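Local coordinates for predicted ATPase involved in replication control, Cdc46/Mcm family (Methanopyrus kandleri AV19, PDB 3F8T), which is a full-length archaeal homolog of the MCM replicative helicase and probably binds ATP and single-stranded DNA, at residues 226-231 / 461-465; 410-416 / 467-473. The protein carries 2 engineered substitutions. All coordinates share one frame; numbering follows the deposited sequence.

Past the N-terminal helices and the OB-fold strands, the chain reaches helix 219-229 in the P-loop part of the protein, whose last turn and the two residues after it supply the first half of interaction 1. Some 180 residues on, past the five-stranded parallel sheet and helix 396-409, segment 410-416 opens interaction 2. Helix 449-465 then completes interaction 1, closing a loop of about 230 residues, and a few residues later strand 470-471 returns to strand 414-415 and closes the shorter loop of interaction 2. The two loops therefore cross. Interaction 1 ties the P-loop region to the AAA-lid, interaction 2 binds the lid to itself, and they meet where Arg464 packs against His410 and Pro411.

Interaction 1: 226-231 / 461-465; sequences ALQLFS and AHARM
The Phe230 ring lies beneath the Met465 side chain, which crosses it at about a right angle. Met465 CG sits almost centrally over one face, 3.9 Å from the ring centroid, a CH-pi contact; SD stands above the same face at 4.8 Å from the centroid, so the pair is also a Met-aromatic contact. Met465 leaves its helix with CG anti to the backbone N (chi1 -155°), and a bend at chi3 carries CE back toward helix 219-229, where it meets Leu227 CD2 at 3.7 Å and Ala226 CB at 3.9 Å. Leu227 CD2 also rests on the His462 backbone, 3.5 Å from His462 CA, and approaches the imidazole at its edge. Ala461 CB fits between Leu227 and Phe230, and its small size lets the backbones come within 5.0 Å at the CA atoms of Phe230 and Ala461. This is a buried interface between the P-loop domain of an AAA+ type ATPase and its helical lid, with helices 204-212 and 396-409 packing round it. Its polar element is the Phe230 carbonyl just past the end of helix 219-229. Bent at chi3 (-89°), Arg464 brings the edge of its guanidinium to that oxygen: NE donates to Phe230 O at a modelled 2.5 Å, a doubtfully short distance, and NH2 adds a weak bond. Arg464 NH1 turns instead to a salt bridge with Glu238.

Interaction 2: 410-416 / 467-473; sequences HPAPELT and LSDDVEP. Engineered in segment 410-416: Ala412 (natural residue Lys).
His410 and Asp469 meet at about a right angle, the ring and carboxylate planes 49° apart. In His410, chi1 (-55°) carries the ring over to segment 467-473 and chi2 (-80°) turns its ND1 edge to Asp469 OD1, to which ND1 bonds at 2.8 Å; the oxygen lies close to the ring plane, yet the donor reaches it from above the carboxylate plane. Over one face of the imidazole lie Leu467 O, offset toward the rim, and Ser468 N, near the centre. Farther along, strands 414-415 and 470-471 form a short parallel ladder: Glu414 N bonds to Asp469 O, Val471 N to Glu414 O, and Thr416 N to Val471 O at 3.1 Å. Leu415 and Val471 share one face of this ladder, with CD2 of Leu415 3.9 Å from CG1 of Val471, while Glu414 and Asp470 point to the other. An alanine in place of His410 is likely to leave Asp469 without its ring partner and the Leu467-Ser468 backbone without the flat group packed on it. This two-stranded ladder pins together two connections between lid helices. Asp469 OD1 also accepts from a water held by Ala412 N, an engineered residue, so two donors grip one oxygen, and the neighbouring carboxylate would probably favour a protonated imidazole.

Interaction 1: 226-231 / 461-465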
# COMPACT_ATOMS: atom_id res chain seq x y z
N ALA A 226 -12.87 -11.48 1.95
CA ALA A 226 -12.44 -11.10 3.30
C ALA A 226 -10.99 -11.54 3.57
O ALA A 226 -10.14 -10.74 3.96
CB ALA A 226 -13.37 -11.68 4.35
N LEU A 227 -10.69 -12.81 3.31
CA LEU A 227 -9.35 -13.31 3.57
C LEU A 227 -8.33 -12.68 2.59
O LEU A 227 -7.19 -12.43 2.95
CB LEU A 227 -9.33 -14.85 3.53
CG LEU A 227 -10.14 -15.52 4.67
CD1 LEU A 227 -10.33 -16.99 4.37
CD2 LEU A 227 -9.46 -15.34 6.04
N GLN A 228 -8.74 -12.42 1.36
CA GLN A 228 -7.85 -11.65 0.47
C GLN A 228 -7.40 -10.30 1.07
O GLN A 228 -6.21 -9.96 1.03
CB GLN A 228 -8.48 -11.45 -0.92
CG GLN A 228 -7.58 -10.62 -1.84
CD GLN A 228 -8.20 -10.40 -3.19
OE1 GLN A 228 -9.37 -10.02 -3.28
NE2 GLN A 228 -7.43 -10.64 -4.26
N LEU A 229 -8.33 -9.54 1.64
CA LEU A 229 -7.98 -8.28 2.32
C LEU A 229 -6.91 -8.49 3.38
O LEU A 229 -5.94 -7.74 3.45
CB LEU A 229 -9.21 -7.61 2.95
CG LEU A 229 -10.15 -6.94 1.93
CD1 LEU A 229 -11.51 -6.65 2.61
CD2 LEU A 229 -9.56 -5.67 1.35
N PHE A 230 -7.06 -9.56 4.15
CA PHE A 230 -6.12 -9.90 5.22
C PHE A 230 -4.82 -10.55 4.72
O PHE A 230 -3.97 -10.96 5.53
CB PHE A 230 -6.83 -10.75 6.27
CG PHE A 230 -7.69 -9.92 7.21
CD1 PHE A 230 -9.00 -9.60 6.88
CD2 PHE A 230 -7.15 -9.43 8.40
CE1 PHE A 230 -9.77 -8.81 7.73
CE2 PHE A 230 -7.92 -8.65 9.26
CZ PHE A 230 -9.24 -8.35 8.93
N SER A 231 -4.66 -10.63 3.41
CA SER A 231 -3.40 -11.12 2.83
C SER A 231 -2.54 -9.98 2.29
O SER A 231 -1.48 -10.22 1.71
CB SER A 231 -3.68 -12.12 1.72
OG SER A 231 -4.02 -11.45 0.52
N ALA A 461 -3.91 -15.68 6.35
CA ALA A 461 -4.85 -14.56 6.35
C ALA A 461 -5.88 -14.66 7.46
O ALA A 461 -6.17 -13.67 8.15
CB ALA A 461 -5.54 -14.43 4.98
N HIS A 462 -6.41 -15.87 7.69
CA HIS A 462 -7.38 -16.04 8.76
C HIS A 462 -6.72 -15.85 10.14
O HIS A 462 -7.34 -15.30 11.05
CB HIS A 462 -8.12 -17.38 8.68
CG HIS A 462 -9.20 -17.50 9.70
ND1 HIS A 462 -10.36 -16.76 9.64
CD2 HIS A 462 -9.28 -18.24 10.83
CE1 HIS A 462 -11.12 -17.05 10.68
NE2 HIS A 462 -10.49 -17.94 11.42
N ALA A 463 -5.47 -16.28 10.29
CA ALA A 463 -4.76 -16.04 11.55
C ALA A 463 -4.57 -14.53 11.79
O ALA A 463 -4.75 -14.05 12.91
CB ALA A 463 -3.42 -16.80 11.58
N ARG A 464 -4.24 -13.78 10.74
CA ARG A 464 -4.19 -12.30 10.88
C ARG A 464 -5.53 -11.73 11.34
O ARG A 464 -5.59 -10.80 12.16
CB ARG A 464 -3.74 -11.63 9.56
CG ARG A 464 -2.31 -11.99 9.19
CD ARG A 464 -1.70 -11.13 8.08
NE ARG A 464 -2.00 -11.76 6.82
CZ ARG A 464 -1.19 -12.54 6.14
NH1 ARG A 464 0.05 -12.77 6.52
NH2 ARG A 464 -1.64 -13.06 5.02
N MET A 465 -6.62 -12.30 10.81
CA MET A 465 -7.98 -11.87 11.13
C MET A 465 -8.34 -12.11 12.60
O MET A 465 -9.25 -11.47 13.14
CB MET A 465 -8.96 -12.63 10.24
CG MET A 465 -10.27 -11.97 10.00
SD MET A 465 -11.17 -12.99 8.81
CE MET A 465 -10.91 -12.13 7.29

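Interaction 2: 410-416 / 467-473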
# COMPACT_ATOMS: atom_id res chain seq x y z
N HIS A 410 0.48 -8.13 12.55
CA HIS A 410 0.68 -9.57 12.31
C HIS A 410 1.07 -9.90 10.86
O HIS A 410 0.36 -10.64 10.18
CB HIS A 410 -0.57 -10.34 12.77
CG HIS A 410 -0.91 -10.05 14.20
ND1 HIS A 410 -0.27 -10.66 15.25
CD2 HIS A 410 -1.76 -9.14 14.75
CE1 HIS A 410 -0.73 -10.17 16.39
NE2 HIS A 410 -1.63 -9.25 16.12
N PRO A 411 2.20 -9.33 10.39
CA PRO A 411 2.56 -9.49 8.98
C PRO A 411 2.93 -10.92 8.63
O PRO A 411 2.75 -11.34 7.49
CB PRO A 411 3.79 -8.58 8.82
CG PRO A 411 4.39 -8.50 10.20
CD PRO A 411 3.20 -8.52 11.13
N ALA A 412 3.41 -11.68 9.61
CA ALA A 412 4.03 -12.96 9.29
C ALA A 412 3.65 -14.11 10.22
O ALA A 412 4.53 -14.66 10.90
CB ALA A 412 5.57 -12.78 9.22
N PRO A 413 2.36 -14.51 10.24
CA PRO A 413 2.03 -15.66 11.08
C PRO A 413 2.63 -16.93 10.48
O PRO A 413 2.84 -16.98 9.26
CB PRO A 413 0.51 -15.76 11.03
CG PRO A 413 0.03 -14.64 10.19
CD PRO A 413 1.19 -14.02 9.49
N GLU A 414 2.89 -17.92 11.33
CA GLU A 414 3.54 -19.16 10.91
C GLU A 414 2.76 -20.37 11.40
O GLU A 414 2.16 -20.35 12.47
CB GLU A 414 5.00 -19.22 11.43
CG GLU A 414 5.93 -18.07 10.96
CD GLU A 414 6.32 -18.13 9.47
OE1 GLU A 414 6.02 -19.13 8.79
OE2 GLU A 414 6.93 -17.15 8.98
N LEU A 415 2.77 -21.43 10.59
CA LEU A 415 2.16 -22.70 10.98
C LEU A 415 2.71 -23.22 12.31
O LEU A 415 3.93 -23.28 12.48
CB LEU A 415 2.48 -23.75 9.93
CG LEU A 415 1.96 -23.53 8.51
CD1 LEU A 415 2.60 -24.57 7.55
CD2 LEU A 415 0.45 -23.63 8.56
N THR A 416 1.80 -23.59 13.22
CA THR A 416 2.15 -24.47 14.33
C THR A 416 2.37 -25.87 13.77
O THR A 416 1.97 -26.18 12.64
CB THR A 416 1.07 -24.55 15.43
OG1 THR A 416 -0.09 -25.23 14.95
CG2 THR A 416 0.70 -23.17 15.97
N LEU A 467 -6.03 -11.72 14.83
CA LEU A 467 -4.90 -10.99 15.43
C LEU A 467 -3.87 -11.96 16.01
O LEU A 467 -3.35 -11.75 17.11
CB LEU A 467 -5.39 -9.99 16.50
CG LEU A 467 -6.41 -8.92 16.09
CD1 LEU A 467 -6.78 -8.08 17.31
CD2 LEU A 467 -5.85 -8.02 14.97
N SER A 468 -3.55 -13.01 15.26
CA SER A 468 -2.62 -14.01 15.75
C SER A 468 -1.38 -14.19 14.87
O SER A 468 -1.41 -14.00 13.65
CB SER A 468 -3.34 -15.34 15.97
OG SER A 468 -2.41 -16.37 16.22
N ASP A 469 -0.27 -14.56 15.52
CA ASP A 469 0.94 -14.92 14.80
C ASP A 469 1.09 -16.43 14.61
O ASP A 469 2.05 -16.88 14.00
CB ASP A 469 2.17 -14.35 15.51
CG ASP A 469 2.22 -12.85 15.46
OD1 ASP A 469 1.88 -12.25 14.41
OD2 ASP A 469 2.61 -12.25 16.49
N ASP A 470 0.14 -17.18 15.15
CA ASP A 470 0.15 -18.63 15.04
C ASP A 470 -0.99 -19.12 14.14
O ASP A 470 -2.17 -18.92 14.44
CB ASP A 470 0.05 -19.27 16.43
CG ASP A 470 1.22 -18.89 17.32
OD1 ASP A 470 2.35 -18.77 16.82
OD2 ASP A 470 1.00 -18.68 18.52
N VAL A 471 -0.63 -19.74 13.02
CA VAL A 471 -1.62 -20.41 12.18
C VAL A 471 -1.97 -21.75 12.81
O VAL A 471 -1.08 -22.58 13.03
CB VAL A 471 -1.12 -20.61 10.74
CG1 VAL A 471 -2.24 -21.14 9.86
CG2 VAL A 471 -0.54 -19.31 10.19
N GLU A 472 -3.25 -21.96 13.11
CA GLU A 472 -3.72 -23.15 13.84
C GLU A 472 -4.52 -24.08 12.91
O GLU A 472 -4.92 -23.65 11.83
CB GLU A 472 -4.60 -22.73 15.02
CG GLU A 472 -3.99 -21.65 15.91
CD GLU A 472 -3.20 -22.23 17.08
OE1 GLU A 472 -2.89 -23.44 17.05
OE2 GLU A 472 -2.90 -21.46 18.02
N PRO A 473 -4.75 -25.35 13.32
CA PRO A 473 -5.55 -26.26 12.48
C PRO A 473 -6.91 -25.69 12.04
O PRO A 473 -7.37 -25.94 10.90
CB PRO A 473 -5.74 -27.49 13.39
CG PRO A 473 -4.48 -27.53 14.19
CD PRO A 473 -4.25 -26.05 14.53
O HOH W 1 3.61 -11.61 12.47
O HOH W 2 3.55 -20.65 14.84
O HOH W 3 -1.73 -25.64 17.09